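Local structure of enoyl-CoA hydratase (Geobacillus kaustophilus, 2PPY) at residues 24-27 against 28-32; 150-153 against 154-158; 163-166 against 167-171. The protein probably catalyses the reversible addition of water to the double bond of enoyl-CoA thioesters, a step of fatty-acid beta-oxidation. All coordinates share one frame; numbering follows the deposited sequence.

How the contacts relate
The three contacts are local and follow one another along the chain of a crotonase-fold subunit. Contact 1 forms the loop from strand 19-24 of the main mixed sheet to helix 34-48. Contact 2 lies within helix 150-158, and contact 3 covers the later turns and C-terminal end of the next helix, 160-169. Contacts 2 and 3, centres about 11 Å apart, touch, Leu154 packing on Ala163 and Asn167, and Ala155 on Ala163; both meet a second subunit of the six-chain assembly. Contact 1 has its centre about 24 Å from each of theirs and no other protein chain of the assembly touches it, so helices 150-158 and 160-169 carry the subunit contacts and contact 1 shapes a loop within the subunit.

Contact 1 (24-27 against 28-32); sequences LHIN and KSNSY
Asn27 and the residues that follow it form a type I beta turn, Asn27 to Asn30, closed by Asn30 N to Asn27 O at 3.0 Å. From CB the Asn27 side chain folds back over the turn: chi1 of 53° sets CG between the backbone N and the carbonyl carbon, which turns the amide toward the N-H groups of Ser29 and Ser31. At its tip, OD1 accepts from two backbone amides. Ser31 N comes in the carbonyl plane on a lone pair, 2.8 Å from Asn27 OD1, whereas Ser29 N approaches the same oxygen tilted 26° from that plane, at 3.1 Å. The other branch, ND2, donates to Ser31 O over 3.0 Å, so Ser31 is held through both its N-H and its carbonyl.

Asn30 answers in the reverse direction. Its OD1 takes the Ile26 N-H at 2.8 Å, nearly along the C=O axis, while ND2 bonds to Phe66 O. Ile26 lies across this side chain, with CG1 and CB against OD1, and CD1 reaches Tyr32 CB at 4.1 Å. The loop links strand 19-24 to helix 34-48, whose Phe36 touches Leu24 and Ile26. With each asparagine amide engaged through both its oxygen and its nitrogen, side-chain bonds as well as the turn's own backbone bond tie the chain to its path through the turn.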
ATOM      1  N   LEU A  24      -7.675 -31.089 -17.488  1.00 26.88           N
ATOM      2  CA  LEU A  24      -6.514 -31.651 -16.825  1.00 25.15           C
ATOM      3  C   LEU A  24      -6.611 -33.179 -16.773  1.00 26.15           C
ATOM      4  O   LEU A  24      -7.613 -33.729 -16.319  1.00 23.60           O
ATOM      5  CB  LEU A  24      -6.410 -31.095 -15.403  1.00 25.36           C
ATOM      6  CG  LEU A  24      -6.493 -29.568 -15.249  1.00 27.34           C
ATOM      7  CD1 LEU A  24      -6.389 -29.196 -13.774  1.00 28.34           C
ATOM      8  CD2 LEU A  24      -5.382 -28.902 -16.039  1.00 20.62           C
ATOM      9  N   HIS A  25      -5.573 -33.852 -17.253  1.00 26.17           N
ATOM     10  CA  HIS A  25      -5.516 -35.310 -17.242  1.00 29.83           C
ATOM     11  C   HIS A  25      -4.070 -35.732 -17.000  1.00 31.33           C
ATOM     12  O   HIS A  25      -3.386 -36.193 -17.905  1.00 33.27           O
ATOM     13  CB  HIS A  25      -6.029 -35.899 -18.572  1.00 25.00           C
ATOM     14  CG  HIS A  25      -5.425 -35.272 -19.792  1.00 19.13           C
ATOM     15  ND1 HIS A  25      -6.138 -34.436 -20.624  1.00 28.00           N
ATOM     16  CD2 HIS A  25      -4.185 -35.371 -20.329  1.00 18.92           C
ATOM     17  CE1 HIS A  25      -5.363 -34.047 -21.622  1.00 20.70           C
ATOM     18  NE2 HIS A  25      -4.173 -34.599 -21.465  1.00 23.39           N
ATOM     19  N   ILE A  26      -3.614 -35.577 -15.763  1.00 29.86           N
ATOM     20  CA  ILE A  26      -2.245 -35.899 -15.401  1.00 30.64           C
ATOM     21  C   ILE A  26      -2.075 -37.303 -14.832  1.00 34.67           C
ATOM     22  O   ILE A  26      -1.158 -38.035 -15.205  1.00 34.05           O
ATOM     23  CB  ILE A  26      -1.715 -34.901 -14.364  1.00 28.19           C
ATOM     24  CG1 ILE A  26      -2.010 -33.472 -14.823  1.00 30.40           C
ATOM     25  CG2 ILE A  26      -0.223 -35.093 -14.164  1.00 21.57           C
ATOM     26  CD1 ILE A  26      -1.913 -32.444 -13.710  1.00 32.77           C
ATOM     27  N   ASN A  27      -2.953 -37.666 -13.907  1.00 30.83           N
ATOM     28  CA  ASN A  27      -2.896 -38.973 -13.270  1.00 30.67           C
ATOM     29  C   ASN A  27      -4.091 -39.165 -12.347  1.00 30.75           C
ATOM     30  O   ASN A  27      -5.001 -38.340 -12.314  1.00 29.50           O
ATOM     31  CB  ASN A  27      -1.578 -39.143 -12.484  1.00 27.13           C
ATOM     32  CG  ASN A  27      -1.320 -38.014 -11.504  1.00 31.60           C
ATOM     33  OD1 ASN A  27      -2.240 -37.522 -10.855  1.00 28.41           O
ATOM     34  ND2 ASN A  27      -0.053 -37.616 -11.371  1.00 23.00           N
ATOM     35  N   LYS A  28      -4.064 -40.267 -11.608  1.00 32.63           N
ATOM     36  CA  LYS A  28      -5.147 -40.623 -10.705  1.00 32.77           C
ATOM     37  C   LYS A  28      -5.698 -39.477  -9.862  1.00 31.59           C
ATOM     38  O   LYS A  28      -6.909 -39.398  -9.629  1.00 31.51           O
ATOM     39  CB  LYS A  28      -4.674 -41.742  -9.768  1.00 41.07           C
ATOM     40  CG  LYS A  28      -3.384 -41.364  -9.025  1.00 52.55           C
ATOM     41  CD  LYS A  28      -2.797 -42.500  -8.174  1.00 56.59           C
ATOM     42  CE  LYS A  28      -3.403 -43.859  -8.475  1.00 56.06           C
ATOM     43  NZ  LYS A  28      -2.719 -44.923  -7.667  1.00 60.13           N
ATOM     44  N   SER A  29      -4.821 -38.587  -9.400  1.00 28.74           N
ATOM     45  CA  SER A  29      -5.255 -37.464  -8.560  1.00 24.94           C
ATOM     46  C   SER A  29      -4.789 -36.116  -9.108  1.00 26.58           C
ATOM     47  O   SER A  29      -4.848 -35.099  -8.422  1.00 26.91           O
ATOM     48  CB  SER A  29      -4.732 -37.640  -7.126  1.00 24.82           C
ATOM     49  OG  SER A  29      -3.328 -37.717  -7.096  1.00 27.53           O
ATOM     50  N   ASN A  30      -4.363 -36.115 -10.369  1.00 24.75           N
ATOM     51  CA  ASN A  30      -3.859 -34.916 -11.018  1.00 23.25           C
ATOM     52  C   ASN A  30      -2.767 -34.229 -10.206  1.00 25.60           C
ATOM     53  O   ASN A  30      -2.738 -32.998 -10.115  1.00 23.46           O
ATOM     54  CB  ASN A  30      -4.985 -33.917 -11.315  1.00 22.28           C
ATOM     55  CG  ASN A  30      -5.718 -34.232 -12.606  1.00 25.40           C
ATOM     56  OD1 ASN A  30      -5.108 -34.631 -13.596  1.00 25.18           O
ATOM     57  ND2 ASN A  30      -7.030 -34.033 -12.607  1.00 26.11           N
ATOM     58  N   SER A  31      -1.881 -35.021  -9.600  1.00 18.17           N
ATOM     59  CA  SER A  31      -0.756 -34.467  -8.845  1.00 23.39           C
ATOM     60  C   SER A  31       0.234 -33.999  -9.902  1.00 25.99           C
ATOM     61  O   SER A  31       0.712 -34.796 -10.708  1.00 32.02           O
ATOM     62  CB  SER A  31      -0.119 -35.539  -7.965  1.00 20.90           C
ATOM     63  OG  SER A  31      -0.988 -35.882  -6.904  1.00 33.58           O
ATOM     64  N   TYR A  32       0.548 -32.709  -9.891  1.00 25.76           N
ATOM     65  CA  TYR A  32       1.425 -32.131 -10.907  1.00 20.13           C
ATOM     66  C   TYR A  32       2.907 -32.008 -10.592  1.00 20.41           C
ATOM     67  O   TYR A  32       3.338 -32.173  -9.451  1.00 21.14           O
ATOM     68  CB  TYR A  32       0.899 -30.748 -11.291  1.00 19.99           C
ATOM     69  CG  TYR A  32       0.879 -29.771 -10.135  1.00 16.38           C
ATOM     70  CD1 TYR A  32      -0.287 -29.542  -9.401  1.00 15.54           C
ATOM     71  CD2 TYR A  32       2.037 -29.091  -9.758  1.00 16.61           C
ATOM     72  CE1 TYR A  32      -0.294 -28.652  -8.318  1.00 16.57           C
ATOM     73  CE2 TYR A  32       2.040 -28.206  -8.678  1.00 19.35           C
ATOM     74  CZ  TYR A  32       0.874 -27.992  -7.965  1.00 18.35           C
ATOM     75  OH  TYR A  32       0.891 -27.130  -6.896  1.00 19.61           O
TER

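Contact 2 (150-153 against 154-158); sequences GTQR and LARLI
Gly150 O receives the Leu154 N-H at 3.0 Å, and this i to i+4 pattern carries on through helix 150-158: Arg156 N bonds to Gln152 O and Leu157 N to Arg153 O, the latter at 2.9 Å. Between them the Ala155 N to Thr151 O bond is weak, at 3.5 Å.

Gln152 O has a second donor. The Arg156 side chain runs extended from CG to NE; chi1 of -71° starts the chain back toward the preceding turn, and its end follows the helix until NH1 lies 3.0 Å from Gln152 O. The oxygen sits at the edge of the guanidinium, near its plane, yet NH1 stands 44° out of the carbonyl plane. Arg156 N approaches from the opposite face, and the carbonyl is gripped between main-chain and side-chain donors of one residue.

Helix 150-158 belongs to the crotonase fold and lines a subunit interface here. Arg156 NH2 bonds to Met225 O and Gly222 O of the second subunit, and Thr151 OG1 to Glu234 of that subunit. One guanidinium thus joins its own helix to a neighbouring chain.

The Arg153 side chain takes another direction and makes a salt bridge through NH2 with Asp95 OD1. Side-chain carbons lie against carbonyl oxygens of the preceding turn, Leu154 CB 3.1 Å from Gly150 O and Ala155 CB 3.4 Å from Thr151 O. Leu154 and Ala155 also meet helix 160-169, and Leu157 packs on Leu121 of helix 115-121.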
ATOM      1  N   GLY A 150      -1.449 -20.082  -1.803  1.00 13.05           N
ATOM      2  CA  GLY A 150      -2.534 -20.489  -0.931  1.00 13.76           C
ATOM      3  C   GLY A 150      -2.772 -19.667   0.327  1.00 18.05           C
ATOM      4  O   GLY A 150      -3.903 -19.237   0.570  1.00 17.77           O
ATOM      5  N   THR A 151      -1.731 -19.449   1.133  1.00 13.62           N
ATOM      6  CA  THR A 151      -1.888 -18.688   2.376  1.00 14.94           C
ATOM      7  C   THR A 151      -2.373 -17.269   2.116  1.00 15.85           C
ATOM      8  O   THR A 151      -3.203 -16.743   2.851  1.00 19.24           O
ATOM      9  CB  THR A 151      -0.559 -18.587   3.190  1.00 14.41           C
ATOM     10  OG1 THR A 151       0.380 -17.754   2.496  1.00 11.29           O
ATOM     11  CG2 THR A 151       0.053 -19.967   3.409  1.00  9.88           C
ATOM     12  N   GLN A 152      -1.855 -16.661   1.057  1.00 14.90           N
ATOM     13  CA  GLN A 152      -2.204 -15.297   0.708  1.00 12.50           C
ATOM     14  C   GLN A 152      -3.567 -15.107   0.040  1.00 13.99           C
ATOM     15  O   GLN A 152      -4.343 -14.241   0.444  1.00 11.98           O
ATOM     16  CB  GLN A 152      -1.094 -14.704  -0.166  1.00 13.02           C
ATOM     17  CG  GLN A 152       0.262 -14.672   0.534  1.00 15.04           C
ATOM     18  CD  GLN A 152       0.168 -14.114   1.958  1.00 13.58           C
ATOM     19  OE1 GLN A 152       0.438 -14.815   2.932  1.00 22.80           O
ATOM     20  NE2 GLN A 152      -0.221 -12.852   2.076  1.00  9.22           N
ATOM     21  N   ARG A 153      -3.866 -15.908  -0.980  1.00 14.56           N
ATOM     22  CA  ARG A 153      -5.143 -15.770  -1.665  1.00  9.62           C
ATOM     23  C   ARG A 153      -6.314 -16.242  -0.807  1.00 10.73           C
ATOM     24  O   ARG A 153      -7.391 -15.644  -0.844  1.00 13.39           O
ATOM     25  CB  ARG A 153      -5.128 -16.511  -3.009  1.00  6.22           C
ATOM     26  CG  ARG A 153      -4.181 -15.895  -4.054  1.00  9.46           C
ATOM     27  CD  ARG A 153      -4.562 -16.321  -5.477  1.00  9.82           C
ATOM     28  NE  ARG A 153      -3.779 -15.622  -6.496  1.00 13.32           N
ATOM     29  CZ  ARG A 153      -2.537 -15.944  -6.845  1.00 16.86           C
ATOM     30  NH1 ARG A 153      -1.925 -16.968  -6.266  1.00 13.08           N
ATOM     31  NH2 ARG A 153      -1.896 -15.229  -7.762  1.00 11.56           N
ATOM     32  N   LEU A 154      -6.117 -17.299  -0.024  1.00  9.58           N
ATOM     33  CA  LEU A 154      -7.202 -17.778   0.836  1.00 13.21           C
ATOM     34  C   LEU A 154      -7.578 -16.697   1.848  1.00 12.32           C
ATOM     35  O   LEU A 154      -8.757 -16.441   2.085  1.00 11.61           O
ATOM     36  CB  LEU A 154      -6.801 -19.049   1.597  1.00 14.74           C
ATOM     37  CG  LEU A 154      -7.972 -19.747   2.313  1.00 18.09           C
ATOM     38  CD1 LEU A 154      -9.037 -20.125   1.289  1.00 17.85           C
ATOM     39  CD2 LEU A 154      -7.484 -20.990   3.038  1.00 17.34           C
ATOM     40  N   ALA A 155      -6.567 -16.065   2.439  1.00 10.18           N
ATOM     41  CA  ALA A 155      -6.796 -15.022   3.429  1.00 12.22           C
ATOM     42  C   ALA A 155      -7.564 -13.850   2.836  1.00 11.21           C
ATOM     43  O   ALA A 155      -8.472 -13.316   3.468  1.00 11.97           O
ATOM     44  CB  ALA A 155      -5.462 -14.539   4.008  1.00  7.88           C
ATOM     45  N   ARG A 156      -7.197 -13.453   1.624  1.00  9.41           N
ATOM     46  CA  ARG A 156      -7.853 -12.339   0.956  1.00 14.79           C
ATOM     47  C   ARG A 156      -9.265 -12.699   0.509  1.00 13.76           C
ATOM     48  O   ARG A 156     -10.151 -11.848   0.488  1.00 18.25           O
ATOM     49  CB  ARG A 156      -7.021 -11.877  -0.251  1.00 10.98           C
ATOM     50  CG  ARG A 156      -5.722 -11.154   0.143  1.00 15.54           C
ATOM     51  CD  ARG A 156      -4.764 -10.975  -1.036  1.00  7.26           C
ATOM     52  NE  ARG A 156      -3.591 -10.176  -0.677  1.00 16.95           N
ATOM     53  CZ  ARG A 156      -2.652 -10.549   0.191  1.00 12.84           C
ATOM     54  NH1 ARG A 156      -2.732 -11.724   0.800  1.00  9.89           N
ATOM     55  NH2 ARG A 156      -1.634  -9.742   0.461  1.00  4.33           N
ATOM     56  N   LEU A 157      -9.482 -13.962   0.165  1.00 16.11           N
ATOM     57  CA  LEU A 157     -10.802 -14.383  -0.288  1.00 14.53           C
ATOM     58  C   LEU A 157     -11.803 -14.608   0.844  1.00 15.17           C
ATOM     59  O   LEU A 157     -12.901 -14.052   0.810  1.00 16.48           O
ATOM     60  CB  LEU A 157     -10.702 -15.661  -1.132  1.00 12.83           C
ATOM     61  CG  LEU A 157     -12.017 -16.173  -1.737  1.00 13.80           C
ATOM     62  CD1 LEU A 157     -12.571 -15.145  -2.719  1.00 10.49           C
ATOM     63  CD2 LEU A 157     -11.782 -17.501  -2.444  1.00 10.69           C
ATOM     64  N   ILE A 158     -11.430 -15.393   1.852  1.00 10.19           N
ATOM     65  CA  ILE A 158     -12.360 -15.682   2.948  1.00 10.33           C
ATOM     66  C   ILE A 158     -12.101 -14.987   4.285  1.00 12.67           C
ATOM     67  O   ILE A 158     -12.881 -15.157   5.227  1.00 10.88           O
ATOM     68  CB  ILE A 158     -12.440 -17.210   3.230  1.00 11.49           C
ATOM     69  CG1 ILE A 158     -11.096 -17.725   3.753  1.00 14.65           C
ATOM     70  CG2 ILE A 158     -12.831 -17.956   1.972  1.00  8.41           C
ATOM     71  CD1 ILE A 158     -11.149 -19.169   4.236  1.00 11.52           C
TER

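Contact 3 (163-166 against 167-171)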
ATOM      1  N   ALA A 163      -8.783 -18.076   7.250  1.00 12.72           N
ATOM      2  CA  ALA A 163      -7.784 -18.737   6.426  1.00 13.94           C
ATOM      3  C   ALA A 163      -6.685 -19.294   7.331  1.00 13.32           C
ATOM      4  O   ALA A 163      -6.149 -20.374   7.086  1.00 18.23           O
ATOM      5  CB  ALA A 163      -7.192 -17.748   5.427  1.00  6.99           C
ATOM      6  N   LEU A 164      -6.353 -18.551   8.382  1.00  8.36           N
ATOM      7  CA  LEU A 164      -5.314 -18.981   9.307  1.00 11.23           C
ATOM      8  C   LEU A 164      -5.741 -20.302   9.921  1.00 11.97           C
ATOM      9  O   LEU A 164      -4.969 -21.258   9.963  1.00 17.06           O
ATOM     10  CB  LEU A 164      -5.106 -17.922  10.394  1.00 13.88           C
ATOM     11  CG  LEU A 164      -3.988 -18.134  11.417  1.00 17.96           C
ATOM     12  CD1 LEU A 164      -3.368 -16.786  11.775  1.00 20.26           C
ATOM     13  CD2 LEU A 164      -4.541 -18.821  12.656  1.00 18.59           C
ATOM     14  N   ASP A 165      -6.987 -20.349  10.376  1.00 13.27           N
ATOM     15  CA  ASP A 165      -7.551 -21.546  10.985  1.00 12.04           C
ATOM     16  C   ASP A 165      -7.439 -22.736  10.037  1.00 16.18           C
ATOM     17  O   ASP A 165      -6.907 -23.784  10.409  1.00 17.01           O
ATOM     18  CB  ASP A 165      -9.012 -21.271  11.368  1.00 15.49           C
ATOM     19  CG  ASP A 165      -9.752 -22.511  11.832  1.00 21.69           C
ATOM     20  OD1 ASP A 165      -9.119 -23.438  12.386  1.00 20.82           O
ATOM     21  OD2 ASP A 165     -10.988 -22.542  11.656  1.00 23.29           O
HETATM   22  N   MSE A 166      -7.916 -22.575   8.806  1.00 10.78           N
HETATM   23  CA  MSE A 166      -7.859 -23.667   7.838  1.00 15.31           C
HETATM   24  C   MSE A 166      -6.451 -24.128   7.492  1.00 16.76           C
HETATM   25  O   MSE A 166      -6.215 -25.328   7.343  1.00 15.79           O
HETATM   26  CB  MSE A 166      -8.593 -23.288   6.546  1.00 15.65           C
HETATM   27  CG  MSE A 166     -10.108 -23.343   6.659  1.00 18.09           C
HETATM   28 SE   MSE A 166     -10.985 -22.969   4.983  1.00 32.58          SE
HETATM   29  CE  MSE A 166     -10.599 -24.611   4.035  1.00 16.68           C
ATOM     30  N   ASN A 167      -5.520 -23.183   7.362  1.00 14.38           N
ATOM     31  CA  ASN A 167      -4.135 -23.504   7.017  1.00 14.06           C
ATOM     32  C   ASN A 167      -3.334 -24.194   8.128  1.00 13.34           C
ATOM     33  O   ASN A 167      -2.587 -25.139   7.851  1.00 16.27           O
ATOM     34  CB  ASN A 167      -3.389 -22.232   6.579  1.00 15.57           C
ATOM     35  CG  ASN A 167      -3.599 -21.895   5.105  1.00 15.39           C
ATOM     36  OD1 ASN A 167      -2.878 -22.384   4.231  1.00 18.27           O
ATOM     37  ND2 ASN A 167      -4.594 -21.063   4.824  1.00 13.82           N
ATOM     38  N   ILE A 168      -3.469 -23.736   9.372  1.00 11.39           N
ATOM     39  CA  ILE A 168      -2.704 -24.342  10.461  1.00 11.08           C
ATOM     40  C   ILE A 168      -3.217 -25.722  10.888  1.00 14.93           C
ATOM     41  O   ILE A 168      -2.448 -26.530  11.408  1.00 13.73           O
ATOM     42  CB  ILE A 168      -2.620 -23.424  11.713  1.00 10.12           C
ATOM     43  CG1 ILE A 168      -4.008 -23.208  12.310  1.00 12.76           C
ATOM     44  CG2 ILE A 168      -1.960 -22.088  11.345  1.00 11.94           C
ATOM     45  CD1 ILE A 168      -3.981 -22.422  13.600  1.00  6.73           C
ATOM     46  N   THR A 169      -4.503 -25.994  10.675  1.00 12.67           N
ATOM     47  CA  THR A 169      -5.060 -27.303  11.026  1.00 19.78           C
ATOM     48  C   THR A 169      -4.939 -28.229   9.813  1.00 17.16           C
ATOM     49  O   THR A 169      -4.743 -29.429   9.955  1.00 16.56           O
ATOM     50  CB  THR A 169      -6.558 -27.224  11.420  1.00 17.58           C
ATOM     51  OG1 THR A 169      -7.337 -26.864  10.273  1.00 20.04           O
ATOM     52  CG2 THR A 169      -6.779 -26.204  12.525  1.00 19.69           C
ATOM     53  N   GLY A 170      -5.058 -27.654   8.619  1.00 21.34           N
ATOM     54  CA  GLY A 170      -4.953 -28.429   7.394  1.00 17.02           C
ATOM     55  C   GLY A 170      -6.230 -29.172   7.067  1.00 20.59           C
ATOM     56  O   GLY A 170      -6.279 -29.978   6.138  1.00 21.70           O
ATOM     57  N   GLU A 171      -7.278 -28.898   7.829  1.00 24.72           N
ATOM     58  CA  GLU A 171      -8.549 -29.569   7.618  1.00 26.85           C
ATOM     59  C   GLU A 171      -9.320 -29.082   6.402  1.00 23.54           C
ATOM     60  O   GLU A 171      -9.372 -27.890   6.110  1.00 27.70           O
ATOM     61  CB  GLU A 171      -9.403 -29.463   8.886  1.00 34.49           C
ATOM     62  CG  GLU A 171      -9.058 -30.540   9.917  1.00 41.19           C
ATOM     63  CD  GLU A 171      -9.511 -30.200  11.323  1.00 46.19           C
ATOM     64  OE1 GLU A 171     -10.655 -29.729  11.492  1.00 52.49           O
ATOM     65  OE2 GLU A 171      -8.719 -30.417  12.265  1.00 49.43           O
TER
HETATM   66  O   HOH W   1      -9.681 -25.675  10.813  1.00 17.63           O
HETATM   67  O   HOH W   2      -7.491 -26.309   5.047  1.00 17.44           O
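Ala163 O is gripped twice by Asn167, which bonds back to it through both its backbone N, at 2.9 Å, and its side-chain ND2, at 2.8 Å. The two donors reach the oxygen from opposite faces of its plane; ND2 stands 45° out of that plane, although the oxygen lies in the plane of the Asn167 amide. This pair of bonds sits inside helix 160-169, a helix of the crotonase fold. Continuing the i to i+4 pattern, Ile168 N meets Leu164 O.

At the C-terminal end the chain leaves the helix at Gly170, whose phi is positive, and its N still donates to Met166 O. An ST turn spans this exit, from Thr169 through Gly170 to Glu171: Thr169 OG1 accepts the Glu171 N-H at 3.2 Å with an almost straight bond (170°). A chi1 of 67° tucks the hydroxyl against its own backbone, with OG1 3.1 Å from Asp165 O. A water bridges Asp165 OD1 and Thr169 OG1, and Thr169 CG2 rests against that same carboxylate oxygen.

The Asp165 carboxylate has strong partners on the second subunit, a salt bridge from OD2 to Arg186 and a hydrogen bond from OD1 to Tyr200, which would be expected to favour its charged form. Leu164 also faces that subunit, packing on Met220, and crosses Ile168 obliquely, with Leu164 CD2 3.8 Å from Ile168 CD1. A second water donates one proton to Met166 O at 2.8 Å and the other to Glu171 O at 2.7 Å.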